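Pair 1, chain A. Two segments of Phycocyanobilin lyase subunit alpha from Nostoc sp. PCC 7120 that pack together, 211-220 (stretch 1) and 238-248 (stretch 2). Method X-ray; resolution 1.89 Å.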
# COMPACT_ATOMS: atom_id res chain seq x y z
N ARG A 211 13.98 -16.54 -2.04
CA ARG A 211 13.21 -17.08 -0.91
C ARG A 211 11.70 -16.97 -1.17
O ARG A 211 10.92 -17.93 -0.95
CB ARG A 211 13.64 -16.36 0.37
CG ARG A 211 15.09 -16.55 0.71
CD ARG A 211 15.47 -16.38 2.18
NE ARG A 211 15.39 -15.00 2.60
CZ ARG A 211 16.32 -14.07 2.51
NH1 ARG A 211 17.54 -14.31 2.08
NH2 ARG A 211 16.02 -12.83 2.90
N ARG A 212 11.26 -15.86 -1.75
CA ARG A 212 9.85 -15.69 -2.02
C ARG A 212 9.36 -16.64 -3.03
O ARG A 212 8.29 -17.23 -2.91
CB ARG A 212 9.51 -14.23 -2.44
CG ARG A 212 9.84 -13.18 -1.39
CD ARG A 212 9.62 -11.83 -2.06
NE ARG A 212 9.68 -10.72 -1.14
CZ ARG A 212 9.93 -9.45 -1.51
NH1 ARG A 212 10.22 -9.14 -2.76
NH2 ARG A 212 9.89 -8.49 -0.64
N VAL A 213 10.12 -16.81 -4.07
CA VAL A 213 9.81 -17.78 -5.10
C VAL A 213 9.77 -19.22 -4.51
O VAL A 213 8.84 -19.97 -4.78
CB VAL A 213 10.85 -17.71 -6.25
CG1 VAL A 213 10.79 -18.97 -7.09
CG2 VAL A 213 10.54 -16.45 -7.08
N ALA A 214 10.75 -19.55 -3.69
CA ALA A 214 10.79 -20.89 -3.10
C ALA A 214 9.53 -21.14 -2.23
O ALA A 214 8.93 -22.22 -2.26
CB ALA A 214 12.05 -21.03 -2.31
N LEU A 215 9.11 -20.11 -1.48
CA LEU A 215 7.88 -20.19 -0.74
C LEU A 215 6.70 -20.48 -1.58
O LEU A 215 5.89 -21.39 -1.27
CB LEU A 215 7.66 -18.94 0.13
CG LEU A 215 8.59 -18.89 1.28
CD1 LEU A 215 8.71 -17.50 1.94
CD2 LEU A 215 8.21 -19.98 2.28
N GLY A 216 6.49 -19.73 -2.66
CA GLY A 216 5.40 -20.01 -3.52
C GLY A 216 5.43 -21.41 -4.12
O GLY A 216 4.42 -22.10 -4.27
N ASP A 217 6.63 -21.86 -4.46
CA ASP A 217 6.81 -23.20 -5.06
C ASP A 217 6.48 -24.31 -4.02
O ASP A 217 5.81 -25.28 -4.34
CB ASP A 217 8.28 -23.38 -5.57
CG ASP A 217 8.61 -22.54 -6.79
OD1 ASP A 217 7.69 -21.94 -7.43
OD2 ASP A 217 9.82 -22.43 -7.12
N LEU A 218 6.96 -24.14 -2.81
CA LEU A 218 6.70 -25.11 -1.75
C LEU A 218 5.25 -25.21 -1.43
O LEU A 218 4.70 -26.32 -1.28
CB LEU A 218 7.48 -24.81 -0.51
CG LEU A 218 8.94 -25.11 -0.67
CD1 LEU A 218 9.78 -24.36 0.34
CD2 LEU A 218 9.14 -26.60 -0.56
N GLY A 219 4.57 -24.06 -1.43
CA GLY A 219 3.10 -24.07 -1.41
C GLY A 219 2.40 -24.78 -2.53
O GLY A 219 1.55 -25.63 -2.29
N ALA A 220 2.84 -24.52 -3.75
CA ALA A 220 2.28 -25.17 -4.95
C ALA A 220 2.45 -26.66 -4.97
O ALA A 220 1.60 -27.39 -5.44
CB ALA A 220 2.95 -24.59 -6.19
N SER A 238 3.13 -12.94 4.65
CA SER A 238 2.29 -13.24 3.57
C SER A 238 2.72 -14.39 2.71
O SER A 238 1.90 -15.19 2.28
CB SER A 238 2.09 -12.00 2.69
OG SER A 238 1.17 -11.16 3.33
N PHE A 239 3.97 -14.42 2.34
CA PHE A 239 4.48 -15.55 1.54
C PHE A 239 4.53 -16.84 2.39
O PHE A 239 4.25 -17.93 1.89
CB PHE A 239 5.87 -15.26 1.07
CG PHE A 239 5.90 -14.20 0.05
CD1 PHE A 239 5.53 -14.50 -1.26
CD2 PHE A 239 6.25 -12.88 0.40
CE1 PHE A 239 5.53 -13.46 -2.26
CE2 PHE A 239 6.25 -11.85 -0.56
CZ PHE A 239 5.86 -12.14 -1.88
N LYS A 240 4.91 -16.71 3.64
CA LYS A 240 4.88 -17.89 4.52
C LYS A 240 3.52 -18.50 4.61
O LYS A 240 3.35 -19.73 4.53
CB LYS A 240 5.41 -17.58 5.89
CG LYS A 240 6.85 -17.14 5.88
CD LYS A 240 7.28 -17.00 7.31
CE LYS A 240 8.54 -16.28 7.44
NZ LYS A 240 9.18 -16.55 8.76
N LEU A 241 2.48 -17.66 4.74
CA LEU A 241 1.15 -18.19 4.87
C LEU A 241 0.65 -18.82 3.64
O LEU A 241 -0.13 -19.83 3.69
CB LEU A 241 0.17 -17.05 5.31
CG LEU A 241 0.35 -16.56 6.74
CD1 LEU A 241 -0.36 -15.22 6.87
CD2 LEU A 241 -0.31 -17.64 7.64
N ILE A 242 1.05 -18.28 2.49
CA ILE A 242 0.63 -18.93 1.23
C ILE A 242 1.28 -20.30 1.08
O ILE A 242 0.66 -21.22 0.63
CB ILE A 242 1.02 -18.08 -0.02
CG1 ILE A 242 0.21 -16.83 -0.06
CG2 ILE A 242 0.78 -18.86 -1.31
CD1 ILE A 242 -1.25 -17.11 -0.20
N ALA A 243 2.54 -20.39 1.45
CA ALA A 243 3.25 -21.68 1.40
C ALA A 243 2.60 -22.69 2.33
O ALA A 243 2.20 -23.78 1.90
CB ALA A 243 4.67 -21.44 1.74
N LEU A 244 2.33 -22.27 3.57
CA LEU A 244 1.66 -23.15 4.55
C LEU A 244 0.31 -23.54 4.14
O LEU A 244 -0.11 -24.68 4.27
CB LEU A 244 1.72 -22.56 5.99
CG LEU A 244 3.12 -22.42 6.53
CD1 LEU A 244 3.27 -21.57 7.81
CD2 LEU A 244 3.69 -23.84 6.79
N LYS A 245 -0.41 -22.63 3.53
CA LYS A 245 -1.70 -22.97 3.04
C LYS A 245 -1.64 -24.10 2.02
O LYS A 245 -2.55 -24.92 1.96
CB LYS A 245 -2.26 -21.76 2.29
CG LYS A 245 -3.53 -22.00 1.60
CD LYS A 245 -3.85 -20.77 0.78
CE LYS A 245 -5.30 -20.72 0.40
NZ LYS A 245 -5.48 -21.50 -0.82
N GLY A 246 -0.64 -24.08 1.16
CA GLY A 246 -0.54 -25.15 0.14
C GLY A 246 -0.18 -26.47 0.82
O GLY A 246 -0.69 -27.52 0.51
N LEU A 247 0.64 -26.41 1.81
CA LEU A 247 0.92 -27.62 2.58
C LEU A 247 -0.35 -28.18 3.25
O LEU A 247 -0.64 -29.38 3.19
CB LEU A 247 1.99 -27.34 3.60
CG LEU A 247 3.39 -27.66 3.23
CD1 LEU A 247 3.92 -26.78 2.11
CD2 LEU A 247 4.32 -27.49 4.41
N LEU A 248 -1.16 -27.28 3.78
CA LEU A 248 -2.36 -27.64 4.46
C LEU A 248 -3.33 -28.26 3.53
O LEU A 248 -3.92 -29.30 3.80
CB LEU A 248 -2.98 -26.36 5.13
CG LEU A 248 -4.30 -26.56 5.85
CD1 LEU A 248 -4.16 -27.73 6.82
CD2 LEU A 248 -4.69 -25.28 6.60

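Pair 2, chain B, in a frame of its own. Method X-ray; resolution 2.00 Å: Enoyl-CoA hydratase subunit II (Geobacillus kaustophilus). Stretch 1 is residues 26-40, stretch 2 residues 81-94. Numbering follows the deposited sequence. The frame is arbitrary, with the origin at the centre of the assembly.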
# COMPACT_ATOMS: atom_id res chain seq x y z
N ALA B 26 23.23 13.08 -15.25
CA ALA B 26 22.47 14.04 -14.46
C ALA B 26 21.63 14.93 -15.37
O ALA B 26 22.02 15.24 -16.52
CB ALA B 26 23.37 14.83 -13.54
N PHE B 27 20.43 15.26 -14.90
CA PHE B 27 19.49 16.02 -15.69
C PHE B 27 19.91 17.48 -15.87
O PHE B 27 20.39 18.12 -14.92
CB PHE B 27 18.12 16.05 -15.02
CG PHE B 27 17.38 14.75 -15.10
CD1 PHE B 27 16.84 14.32 -16.30
CD2 PHE B 27 17.17 13.99 -13.95
CE1 PHE B 27 16.12 13.10 -16.37
CE2 PHE B 27 16.46 12.79 -14.02
CZ PHE B 27 15.93 12.37 -15.23
N THR B 28 19.70 17.99 -17.07
CA THR B 28 19.73 19.44 -17.31
C THR B 28 18.45 19.81 -18.02
O THR B 28 17.69 18.94 -18.46
CB THR B 28 20.87 19.82 -18.23
OG1 THR B 28 20.66 19.17 -19.48
CG2 THR B 28 22.22 19.38 -17.63
N GLU B 29 18.23 21.11 -18.17
CA GLU B 29 17.06 21.63 -18.88
C GLU B 29 16.76 20.93 -20.21
O GLU B 29 15.60 20.57 -20.48
CB GLU B 29 17.20 23.15 -19.06
CG GLU B 29 16.07 23.83 -19.80
CD GLU B 29 16.27 25.34 -19.91
OE1 GLU B 29 17.45 25.80 -20.00
OE2 GLU B 29 15.24 26.05 -19.90
N GLN B 30 17.77 20.71 -21.05
CA GLN B 30 17.51 20.06 -22.33
C GLN B 30 17.35 18.52 -22.25
O GLN B 30 16.63 17.96 -23.06
CB GLN B 30 18.46 20.49 -23.46
CG GLN B 30 19.80 19.81 -23.54
CD GLN B 30 20.60 20.24 -24.77
OE1 GLN B 30 20.30 19.84 -25.92
NE2 GLN B 30 21.61 21.07 -24.55
N MET B 31 18.01 17.86 -21.29
CA MET B 31 17.74 16.43 -21.03
C MET B 31 16.30 16.27 -20.62
O MET B 31 15.63 15.40 -21.12
CB MET B 31 18.66 15.81 -19.97
CG MET B 31 18.45 14.25 -19.83
SD MET B 31 19.32 13.37 -18.52
CE MET B 31 18.48 11.86 -18.78
N ASN B 32 15.83 17.12 -19.70
CA ASN B 32 14.43 17.12 -19.32
C ASN B 32 13.53 17.29 -20.52
O ASN B 32 12.57 16.56 -20.68
CB ASN B 32 14.13 18.21 -18.27
CG ASN B 32 14.58 17.82 -16.91
OD1 ASN B 32 14.23 16.73 -16.42
ND2 ASN B 32 15.37 18.67 -16.29
N ALA B 33 13.84 18.28 -21.37
CA ALA B 33 13.05 18.54 -22.52
C ALA B 33 13.08 17.42 -23.56
O ALA B 33 12.08 17.17 -24.22
CB ALA B 33 13.50 19.86 -23.16
N GLU B 34 14.25 16.81 -23.75
CA GLU B 34 14.39 15.75 -24.77
C GLU B 34 13.66 14.49 -24.33
O GLU B 34 12.99 13.85 -25.11
CB GLU B 34 15.87 15.47 -25.08
CG GLU B 34 16.58 16.70 -25.71
CD GLU B 34 18.02 16.45 -26.07
OE1 GLU B 34 18.67 15.60 -25.42
OE2 GLU B 34 18.51 17.13 -27.02
N VAL B 35 13.77 14.15 -23.04
CA VAL B 35 13.10 12.96 -22.53
C VAL B 35 11.59 13.10 -22.71
O VAL B 35 10.94 12.16 -23.15
CB VAL B 35 13.49 12.68 -21.08
CG1 VAL B 35 12.53 11.63 -20.44
CG2 VAL B 35 14.95 12.18 -20.99
N THR B 36 11.06 14.30 -22.44
CA THR B 36 9.63 14.61 -22.60
C THR B 36 9.19 14.35 -24.03
O THR B 36 8.23 13.61 -24.27
CB THR B 36 9.28 16.10 -22.19
OG1 THR B 36 9.63 16.32 -20.82
CG2 THR B 36 7.80 16.41 -22.34
N LYS B 37 9.87 14.99 -24.97
CA LYS B 37 9.62 14.80 -26.41
C LYS B 37 9.69 13.33 -26.86
O LYS B 37 8.82 12.87 -27.60
CB LYS B 37 10.62 15.65 -27.20
CG LYS B 37 10.35 15.70 -28.71
CD LYS B 37 11.18 16.81 -29.36
CE LYS B 37 10.98 16.86 -30.88
NZ LYS B 37 11.51 15.62 -31.55
N ALA B 38 10.72 12.63 -26.41
CA ALA B 38 10.96 11.23 -26.78
C ALA B 38 9.81 10.35 -26.24
O ALA B 38 9.32 9.48 -26.95
CB ALA B 38 12.27 10.77 -26.22
N LEU B 39 9.38 10.60 -24.99
CA LEU B 39 8.27 9.81 -24.42
C LEU B 39 7.01 10.03 -25.18
O LEU B 39 6.26 9.11 -25.40
CB LEU B 39 8.02 10.13 -22.94
CG LEU B 39 9.10 9.69 -21.95
CD1 LEU B 39 8.76 10.22 -20.56
CD2 LEU B 39 9.40 8.14 -21.97
N LYS B 40 6.78 11.26 -25.62
CA LYS B 40 5.55 11.57 -26.35
C LYS B 40 5.65 10.93 -27.75
O LYS B 40 4.66 10.44 -28.27
CB LYS B 40 5.31 13.10 -26.42
CG LYS B 40 5.09 13.79 -25.05
CD LYS B 40 5.05 15.32 -25.16
CE LYS B 40 4.61 16.00 -23.84
NZ LYS B 40 4.55 17.54 -23.87
N SER B 81 8.97 23.87 -14.31
CA SER B 81 9.24 24.16 -15.73
C SER B 81 9.96 23.04 -16.49
O SER B 81 9.72 22.85 -17.67
CB SER B 81 10.02 25.46 -15.85
OG SER B 81 11.31 25.26 -15.33
N ARG B 82 10.85 22.33 -15.80
CA ARG B 82 11.63 21.24 -16.38
C ARG B 82 11.06 19.84 -16.09
O ARG B 82 10.83 19.03 -17.03
CB ARG B 82 13.07 21.33 -15.87
CG ARG B 82 13.90 22.50 -16.46
CD ARG B 82 15.25 22.66 -15.72
NE ARG B 82 15.94 21.38 -15.65
CZ ARG B 82 16.98 21.10 -14.88
NH1 ARG B 82 17.53 22.00 -14.07
NH2 ARG B 82 17.48 19.87 -14.89
N TYR B 83 10.86 19.54 -14.80
CA TYR B 83 10.55 18.15 -14.38
C TYR B 83 9.08 17.78 -14.53
O TYR B 83 8.78 16.67 -14.89
CB TYR B 83 11.02 17.91 -12.93
CG TYR B 83 12.50 17.72 -12.77
CD1 TYR B 83 13.07 16.44 -12.73
CD2 TYR B 83 13.36 18.83 -12.69
CE1 TYR B 83 14.46 16.26 -12.60
CE2 TYR B 83 14.76 18.66 -12.56
CZ TYR B 83 15.29 17.37 -12.52
OH TYR B 83 16.65 17.22 -12.34
N ALA B 84 8.17 18.71 -14.22
CA ALA B 84 6.72 18.45 -14.34
C ALA B 84 6.28 17.95 -15.74
O ALA B 84 5.61 16.92 -15.82
CB ALA B 84 5.88 19.67 -13.86
N PRO B 85 6.69 18.63 -16.83
CA PRO B 85 6.33 18.11 -18.17
C PRO B 85 6.84 16.68 -18.48
O PRO B 85 6.13 15.90 -19.15
CB PRO B 85 7.00 19.11 -19.13
CG PRO B 85 7.11 20.36 -18.35
CD PRO B 85 7.44 19.90 -16.95
N MET B 86 8.05 16.37 -18.01
CA MET B 86 8.69 15.07 -18.19
C MET B 86 7.93 14.00 -17.40
O MET B 86 7.59 12.95 -17.93
CB MET B 86 10.16 15.15 -17.74
CG MET B 86 11.05 13.90 -18.11
SD MET B 86 12.72 13.76 -17.47
CE MET B 86 12.52 13.67 -15.68
N MET B 87 7.69 14.26 -16.12
CA MET B 87 6.97 13.30 -15.28
C MET B 87 5.53 13.15 -15.69
O MET B 87 4.98 12.05 -15.60
CB MET B 87 7.14 13.62 -13.76
CG MET B 87 8.66 13.70 -13.30
SD MET B 87 9.75 12.30 -13.71
CE MET B 87 8.91 10.99 -12.82
N LYS B 88 4.90 14.21 -16.21
CA LYS B 88 3.52 14.09 -16.72
C LYS B 88 3.49 13.27 -18.00
O LYS B 88 2.58 12.46 -18.19
CB LYS B 88 2.86 15.45 -16.99
CG LYS B 88 2.69 16.28 -15.73
CD LYS B 88 1.94 17.53 -16.03
CE LYS B 88 1.46 18.12 -14.75
NZ LYS B 88 1.11 19.58 -14.93
N ALA B 89 4.48 13.49 -18.89
CA ALA B 89 4.57 12.66 -20.10
C ALA B 89 4.73 11.18 -19.71
O ALA B 89 4.06 10.33 -20.26
CB ALA B 89 5.75 13.10 -21.00
N LEU B 90 5.63 10.89 -18.79
CA LEU B 90 5.82 9.49 -18.36
C LEU B 90 4.54 8.96 -17.77
O LEU B 90 4.11 7.85 -18.07
CB LEU B 90 7.00 9.37 -17.40
CG LEU B 90 7.44 8.00 -16.86
CD1 LEU B 90 7.67 6.97 -18.01
CD2 LEU B 90 8.71 8.17 -15.99
N HIS B 91 3.91 9.75 -16.92
CA HIS B 91 2.76 9.30 -16.14
C HIS B 91 1.57 9.02 -17.06
O HIS B 91 0.79 8.11 -16.80
CB HIS B 91 2.45 10.35 -15.05
CG HIS B 91 1.32 9.99 -14.14
ND1 HIS B 91 0.01 10.23 -14.46
CD2 HIS B 91 1.30 9.37 -12.93
CE1 HIS B 91 -0.77 9.80 -13.49
NE2 HIS B 91 -0.02 9.27 -12.55
N HIS B 92 1.45 9.76 -18.16
CA HIS B 92 0.35 9.54 -19.09
C HIS B 92 0.69 8.56 -20.22
O HIS B 92 -0.19 8.17 -20.93
CB HIS B 92 -0.20 10.86 -19.66
CG HIS B 92 -0.76 11.78 -18.62
ND1 HIS B 92 0.02 12.39 -17.65
CD2 HIS B 92 -2.02 12.23 -18.41
CE1 HIS B 92 -0.73 13.16 -16.89
NE2 HIS B 92 -1.97 13.09 -17.33
N LEU B 93 1.95 8.18 -20.38
CA LEU B 93 2.34 7.22 -21.42
C LEU B 93 1.73 5.83 -21.18
O LEU B 93 1.98 5.21 -20.13
CB LEU B 93 3.88 7.14 -21.51
CG LEU B 93 4.55 6.18 -22.50
CD1 LEU B 93 4.08 6.45 -23.96
CD2 LEU B 93 6.02 6.33 -22.39
N GLU B 94 0.98 5.34 -22.18
CA GLU B 94 0.23 4.08 -22.12
C GLU B 94 0.95 2.93 -22.86
O GLU B 94 0.29 2.09 -23.50
CB GLU B 94 -1.11 4.20 -22.83
CG GLU B 94 -1.97 5.44 -22.63
CD GLU B 94 -2.76 5.36 -21.38
OE1 GLU B 94 -2.18 4.76 -20.48
OE2 GLU B 94 -3.91 5.87 -21.26

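The sharpest difference lies where the helices come closest. In pair 1 the spacer is glycine: A:Gly219 CA stands 3.7 Å from A:Ala243 CA, and the helix axes approach to 7.0 Å. In pair 2 the matched positions are B:Thr36 and B:Met86, whose CA atoms are 4.5 Å apart, with the axes 8.5 Å apart at their nearest.

The frame is otherwise shared. Both pairs are helices running nearly parallel, at 17° in pair 1 and 21° in pair 2, and 14 central residues superpose with an RMSD of 0.7 Å.

Pair 1 uses its closeness for backbone contact. A:Gly219 CA lies 3.4 Å from A:Ala243 O, and A:Gly246 CA lies 3.2 Å from A:Gly219 O, both CA-H...O contacts, with angles at H of 130° and 148°. The absence of side chains is geometrically required at one of these sites: an ideal CB on A:Gly246 would sit 1.9 Å from A:Gly219 O, a clash. One on A:Gly219 would be tight, 3.0 Å from A:Ala243 CA. Pair 2 carries side chains at both matched positions. B:Ala89, the counterpart of A:Gly246, points its CB toward the other helix, 4.1 Å from B:Thr36 CG2. B:Thr36 OG1 packs 3.1 Å from B:Met86 CA, while its hydroxyl donates to B:Asn32 O within its own helix (OG1 to O, 3.0 Å).

A:Leu215 and B:Asn32 coincide most precisely, with CA atoms 0.2 Å and side-chain centres 0.3 Å apart, yet their chemistry differs. A:Leu215 makes apolar contacts, CD1 to A:Phe239 CB at 3.7 Å and CD2 to A:Ala243 CB at 3.9 Å. B:Asn32 instead places its amide at the edge of the B:Arg82 guanidinium and over one face of the B:Tyr83 ring; its orientation, and hence its bonding to B:Arg82, remains open.

A:Phe239 and B:Arg82 match in CA (0.8 Å), but their side-chain centres diverge by 4.2 Å. The phenyl ring receives A:Arg212 CG over one face, 4.0 Å from the A:Phe239 centroid and 13° off the normal. In pair 2, B:Glu29, the match of A:Arg212, lays its backbone N over one face of the B:Arg82 guanidinium.

No clear hydrogen bond crosses either interface. Pair 2 buries more surface, 725 against 431 Å², over longer stretches. Part of its contact involves residues without counterparts: B:Phe27 meets the edge of B:Tyr83 with its face (centroids 5.5 Å apart), and B:Leu39 CD1 reaches B:Leu90 CB at 3.7 Å.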